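Local coordinates for protein taurocyamine kinase (Schistosoma mansoni, PDB 4WO8) that reversibly transfers phosphate between ATP and taurocyamine, using magnesium, as a two-repeat member of the ATP:guanido phosphotransferase family, at residues V122-T127 / G273-A278; F546-D551 / V566-F571. The protein carries 4 engineered substitutions. All coordinates share one frame; numbering follows the deposited sequence.

Interaction 1 of 2, residues V122-T127 / G273-A278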
loop_
_atom_site.group_PDB
_atom_site.type_symbol
_atom_site.label_atom_id
_atom_site.label_comp_id
_atom_site.label_asym_id
_atom_site.label_seq_id
_atom_site.Cartn_x
_atom_site.Cartn_y
_atom_site.Cartn_z
ATOM N N VAL A 122 12.246 -10.254 -21.589
ATOM C CA VAL A 122 11.519 -11.421 -21.078
ATOM C C VAL A 122 12.496 -12.520 -20.647
ATOM O O VAL A 122 13.466 -12.835 -21.346
ATOM C CB VAL A 122 10.518 -12.008 -22.080
ATOM C CG1 VAL A 122 9.653 -13.040 -21.370
ATOM C CG2 VAL A 122 9.594 -10.928 -22.649
ATOM N N ARG A 123 12.226 -13.099 -19.488
ATOM C CA ARG A 123 13.103 -14.087 -18.896
ATOM C C ARG A 123 12.338 -15.352 -18.541
ATOM O O ARG A 123 11.205 -15.300 -18.050
ATOM C CB ARG A 123 13.792 -13.498 -17.644
ATOM C CG ARG A 123 13.983 -14.492 -16.514
ATOM C CD ARG A 123 14.723 -13.877 -15.341
ATOM N NE ARG A 123 13.873 -13.393 -14.257
ATOM C CZ ARG A 123 13.307 -14.186 -13.351
ATOM N NH1 ARG A 123 13.467 -15.496 -13.431
ATOM N NH2 ARG A 123 12.568 -13.682 -12.379
ATOM N N LEU A 124 12.980 -16.482 -18.816
ATOM C CA LEU A 124 12.525 -17.812 -18.452
ATOM C C LEU A 124 13.606 -18.524 -17.657
ATOM O O LEU A 124 14.776 -18.147 -17.732
ATOM C CB LEU A 124 12.256 -18.657 -19.705
ATOM C CG LEU A 124 11.011 -18.492 -20.525
ATOM C CD1 LEU A 124 11.104 -19.392 -21.766
ATOM C CD2 LEU A 124 9.864 -18.870 -19.626
ATOM N N GLY A 125 13.228 -19.625 -17.005
ATOM C CA GLY A 125 14.174 -20.499 -16.344
ATOM C C GLY A 125 13.720 -21.943 -16.488
ATOM O O GLY A 125 12.530 -22.203 -16.604
ATOM N N ARG A 126 14.669 -22.877 -16.509
ATOM C CA ARG A 126 14.339 -24.294 -16.603
ATOM C C ARG A 126 15.249 -25.107 -15.703
ATOM O O ARG A 126 16.430 -24.781 -15.544
ATOM C CB ARG A 126 14.477 -24.815 -18.040
ATOM C CG ARG A 126 13.493 -24.262 -19.053
ATOM C CD ARG A 126 12.083 -24.762 -18.783
ATOM N NE ARG A 126 11.168 -24.424 -19.870
ATOM C CZ ARG A 126 10.383 -23.351 -19.877
ATOM N NH1 ARG A 126 10.405 -22.524 -18.845
ATOM N NH2 ARG A 126 9.563 -23.114 -20.907
ATOM N N THR A 127 14.690 -26.176 -15.139
ATOM C CA THR A 127 15.470 -27.194 -14.456
ATOM C C THR A 127 15.636 -28.363 -15.412
ATOM O O THR A 127 14.664 -28.796 -16.017
ATOM C CB THR A 127 14.793 -27.680 -13.164
ATOM O OG1 THR A 127 14.642 -26.584 -12.260
ATOM C CG2 THR A 127 15.641 -28.785 -12.497
ATOM N N GLY A 273 5.848 -22.563 -12.255
ATOM C CA GLY A 273 4.807 -22.393 -13.260
ATOM C C GLY A 273 5.346 -22.101 -14.657
ATOM O O GLY A 273 5.951 -22.964 -15.286
ATOM N N THR A 274 5.100 -20.884 -15.140
ATOM C CA THR A 274 5.695 -20.390 -16.386
ATOM C C THR A 274 7.173 -19.996 -16.252
ATOM O O THR A 274 7.896 -19.928 -17.250
ATOM C CB THR A 274 4.949 -19.132 -16.904
ATOM O OG1 THR A 274 4.944 -18.132 -15.869
ATOM C CG2 THR A 274 3.524 -19.461 -17.339
ATOM N N THR A 275 7.591 -19.675 -15.032
ATOM C CA THR A 275 8.925 -19.104 -14.729
ATOM C C THR A 275 9.138 -17.766 -15.411
ATOM O O THR A 275 10.241 -17.225 -15.396
ATOM C CB THR A 275 10.088 -20.043 -15.154
ATOM O OG1 THR A 275 10.316 -19.918 -16.571
ATOM C CG2 THR A 275 9.778 -21.502 -14.810
ATOM N N LEU A 276 8.081 -17.234 -16.013
ATOM C CA LEU A 276 8.228 -16.165 -16.988
ATOM C C LEU A 276 8.076 -14.783 -16.362
ATOM O O LEU A 276 7.045 -14.462 -15.770
ATOM C CB LEU A 276 7.211 -16.337 -18.123
ATOM C CG LEU A 276 7.361 -15.401 -19.325
ATOM C CD1 LEU A 276 7.968 -16.121 -20.491
ATOM C CD2 LEU A 276 6.044 -14.794 -19.739
ATOM N N ARG A 277 9.118 -13.974 -16.515
ATOM C CA ARG A 277 9.116 -12.596 -16.061
ATOM C C ARG A 277 9.276 -11.702 -17.282
ATOM O O ARG A 277 10.360 -11.616 -17.865
ATOM C CB ARG A 277 10.229 -12.331 -15.055
ATOM C CG ARG A 277 10.081 -10.987 -14.323
ATOM C CD ARG A 277 11.263 -10.691 -13.376
ATOM N NE ARG A 277 12.121 -9.660 -13.954
ATOM C CZ ARG A 277 11.937 -8.352 -13.769
ATOM N NH1 ARG A 277 12.746 -7.466 -14.338
ATOM N NH2 ARG A 277 10.940 -7.930 -13.009
ATOM N N ALA A 278 8.176 -11.074 -17.678
ATOM C CA ALA A 278 8.164 -10.175 -18.815
ATOM C C ALA A 278 8.129 -8.784 -18.240
ATOM O O ALA A 278 7.262 -8.486 -17.438
ATOM C CB ALA A 278 6.942 -10.434 -19.725
#
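Arg123 and Arg277 form an antiparallel hydrogen-bonded pair. Arg123 N donates to Arg277 O at 2.9 Å, and Arg277 N returns a straighter bond to Arg123 O. Both side chains rise on one face of the sheet. The Arg123 guanidinium lies with one face over Arg277 CB, and its NH2 is 3.4 Å from Arg277 CD. The two guanidinium planes are 19° apart but do not stack: Arg123 NE lies at the edge of the Arg277 head. Arg277 CG stands anti to the backbone N (chi1 -167°), and a bend at chi3 turns the head toward Asp320, its salt-bridge partner. Val122, Leu124 and Leu276 meet on the other face. Leu276 CD1 sits between Val122 CG1, at 3.6 Å, and Leu124 CD2, at 3.4 Å. Helices 236-253 and 331-355 pack on this layer. Beyond the paired residues, Thr275 OG1 accepts from Gly125 N at 3.0 Å, with an N-H...O angle of 165°. Thr274 OG1 accepts from Leu276 N in an ST turn and is also hydrogen-bonded to Arg326 O. Val122, Arg123, Arg277 and Ala278 are predicted to bind ATP, so this antiparallel strand pair probably forms part of the nucleotide site of a phosphagen kinase catalytic domain.

Interaction 2 of 2, residues F546-D551 / V566-F571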
loop_
_atom_site.group_PDB
_atom_site.type_symbol
_atom_site.label_atom_id
_atom_site.label_comp_id
_atom_site.label_asym_id
_atom_site.label_seq_id
_atom_site.Cartn_x
_atom_site.Cartn_y
_atom_site.Cartn_z
ATOM N N PHE A 546 -3.019 7.390 21.445
ATOM C CA PHE A 546 -3.026 8.765 20.974
ATOM C C PHE A 546 -2.472 8.864 19.566
ATOM O O PHE A 546 -2.935 9.695 18.781
ATOM C CB PHE A 546 -2.227 9.671 21.903
ATOM C CG PHE A 546 -2.935 9.997 23.182
ATOM C CD1 PHE A 546 -4.261 9.636 23.367
ATOM C CD2 PHE A 546 -2.270 10.655 24.205
ATOM C CE1 PHE A 546 -4.914 9.936 24.546
ATOM C CE2 PHE A 546 -2.911 10.953 25.384
ATOM C CZ PHE A 546 -4.240 10.601 25.554
ATOM N N LEU A 547 -1.496 8.013 19.253
ATOM C CA LEU A 547 -0.793 8.075 17.972
ATOM C C LEU A 547 -1.725 7.821 16.791
ATOM O O LEU A 547 -2.640 7.008 16.887
ATOM C CB LEU A 547 0.360 7.066 17.950
ATOM C CG LEU A 547 1.361 7.166 16.798
ATOM C CD1 LEU A 547 2.601 7.949 17.235
ATOM C CD2 LEU A 547 1.737 5.781 16.269
ATOM N N PHE A 548 -1.511 8.537 15.689
ATOM C CA PHE A 548 -2.161 8.166 14.439
ATOM C C PHE A 548 -1.119 7.663 13.438
ATOM O O PHE A 548 0.042 8.086 13.453
ATOM C CB PHE A 548 -3.000 9.327 13.850
ATOM C CG PHE A 548 -2.217 10.578 13.478
ATOM C CD1 PHE A 548 -2.113 11.644 14.368
ATOM C CD2 PHE A 548 -1.655 10.716 12.218
ATOM C CE1 PHE A 548 -1.422 12.811 14.028
ATOM C CE2 PHE A 548 -0.971 11.882 11.861
ATOM C CZ PHE A 548 -0.849 12.930 12.776
ATOM N N LYS A 549 -1.553 6.731 12.594
ATOM C CA LYS A 549 -0.680 6.037 11.661
ATOM C C LYS A 549 -1.162 6.266 10.223
ATOM O O LYS A 549 -2.301 6.671 9.995
ATOM C CB LYS A 549 -0.649 4.542 11.984
ATOM C CG LYS A 549 -1.826 4.086 12.838
ATOM C CD LYS A 549 -1.551 2.774 13.588
ATOM C CE LYS A 549 -2.674 2.465 14.584
ATOM N NZ LYS A 549 -2.541 1.116 15.218
ATOM N N ASN A 550 -0.290 6.010 9.255
ATOM C CA ASN A 550 -0.657 6.163 7.854
ATOM C C ASN A 550 -1.282 4.880 7.311
ATOM O O ASN A 550 -0.745 4.268 6.394
ATOM C CB ASN A 550 0.569 6.579 7.025
ATOM C CG ASN A 550 1.768 5.640 7.213
ATOM O OD1 ASN A 550 1.851 4.901 8.197
ATOM N ND2 ASN A 550 2.705 5.679 6.266
ATOM N N ASP A 551 -2.432 4.493 7.874
ATOM C CA ASP A 551 -3.009 3.160 7.626
ATOM C C ASP A 551 -4.483 3.132 7.202
ATOM O O ASP A 551 -5.061 2.064 7.020
ATOM C CB ASP A 551 -2.850 2.287 8.878
ATOM C CG ASP A 551 -3.717 2.758 10.044
ATOM O OD1 ASP A 551 -4.126 3.945 10.065
ATOM O OD2 ASP A 551 -3.977 1.942 10.960
ATOM N N VAL A 566 6.122 14.156 7.575
ATOM C CA VAL A 566 6.516 15.544 7.715
ATOM C C VAL A 566 5.328 16.415 8.115
ATOM O O VAL A 566 4.267 16.309 7.523
ATOM C CB VAL A 566 7.130 16.043 6.404
ATOM C CG1 VAL A 566 7.369 17.544 6.446
ATOM C CG2 VAL A 566 8.406 15.268 6.121
ATOM N N GLY A 567 5.494 17.250 9.139
ATOM C CA GLY A 567 4.466 18.219 9.490
ATOM C C GLY A 567 3.388 17.655 10.399
ATOM O O GLY A 567 2.554 18.396 10.901
ATOM N N ARG A 568 3.399 16.341 10.613
ATOM C CA ARG A 568 2.418 15.695 11.486
ATOM C C ARG A 568 2.935 15.657 12.922
ATOM O O ARG A 568 4.137 15.545 13.158
ATOM C CB ARG A 568 2.099 14.270 11.016
ATOM C CG ARG A 568 1.142 14.154 9.838
ATOM C CD ARG A 568 1.807 14.578 8.550
ATOM N NE ARG A 568 1.128 14.042 7.379
ATOM C CZ ARG A 568 1.705 13.895 6.189
ATOM N NH1 ARG A 568 2.990 14.227 6.022
ATOM N NH2 ARG A 568 1.003 13.409 5.166
ATOM N N GLY A 569 2.026 15.732 13.884
ATOM C CA GLY A 569 2.436 15.786 15.269
ATOM C C GLY A 569 1.278 15.586 16.217
ATOM O O GLY A 569 0.112 15.651 15.825
ATOM N N ILE A 570 1.615 15.340 17.476
ATOM C CA ILE A 570 0.634 15.156 18.522
ATOM C C ILE A 570 0.982 16.080 19.668
ATOM O O ILE A 570 2.147 16.208 20.054
ATOM C CB ILE A 570 0.594 13.683 19.011
ATOM C CG1 ILE A 570 0.318 12.764 17.821
ATOM C CG2 ILE A 570 -0.459 13.493 20.113
ATOM C CD1 ILE A 570 -0.491 11.542 18.152
ATOM N N PHE A 571 -0.031 16.745 20.202
ATOM C CA PHE A 571 0.142 17.534 21.407
ATOM C C PHE A 571 -0.824 17.014 22.461
ATOM O O PHE A 571 -1.956 16.662 22.157
ATOM C CB PHE A 571 -0.105 19.021 21.131
ATOM C CG PHE A 571 -0.048 19.893 22.365
ATOM C CD1 PHE A 571 1.156 20.444 22.791
ATOM C CD2 PHE A 571 -1.199 20.162 23.096
ATOM C CE1 PHE A 571 1.210 21.264 23.924
ATOM C CE2 PHE A 571 -1.155 20.972 24.229
ATOM C CZ PHE A 571 0.050 21.533 24.634
#
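This contact lies in the catalytic domain of the second repeat, where a loop packs against the start of strand 569-573, next to the outermost strand 525-529 of the antiparallel sheet. The loop 546-551 comes after helix 535-543 and begins next to His545, a predicted ATP-binding residue. The other partner is the turn 566-568 leading into strand 569-573. The contact is mostly apolar and buried.

Phe548 and Ile570 are the residues most buried by the contact. Their side chains slide past each other in opposite directions, with Phe548 CD1 4.1 Å from Ile570 CD1. Phe548 has CG between the backbone N and the carbonyl carbon (chi1 62°), which turns the ring toward Arg568 and Gly569. The ring uses its edge there. Arg568 CG lies in the ring plane, 3.7 Å from Phe548 CE2. Arg568 CB is equally close to Phe548 CZ. Farther round the rim, Phe548 CE1 is 3.7 Å from Gly569 O. Trp581 of strand 578-582 also meets the ring, with the planes inclined at about 55°.

Arg568 offers Phe548 the base of its chain and takes its charged head elsewhere, through a bend at chi2 (73°). NH1 donates to Val566 O at 2.9 Å, which closes the turn on itself. NH2 donates to the carbonyl oxygens of Arg562 and Gly560. The arginine therefore ties the turn to the preceding loop as well as packing on the ring.

Ile570 points toward the loop backbone. Its CD1 methyl makes a tight approach to Phe546 O and lies 3.5 Å from Leu547 CA.

From the N terminus, the chain first enters interaction 1 on strand 117-126. It then runs through strands 162-166, 206-210, 215-219 and 225-232 and helix 236-253 before 273-278 returns beside that strand. This closes a long loop and joins two neighbouring strands inside the first repeat's sheet. Interaction 2 opens much later, in the second repeat. It closes a short loop of 14 residues, including helix 553-557, and ties the segment after helix 535-543 to strand 569-573. The two contacts follow in series and neither nest nor cross. The centres of interactions 1 and 2 lie about 44 Å apart. They sit on opposite sides of the chain's centre, in separate catalytic domains with the same strand order.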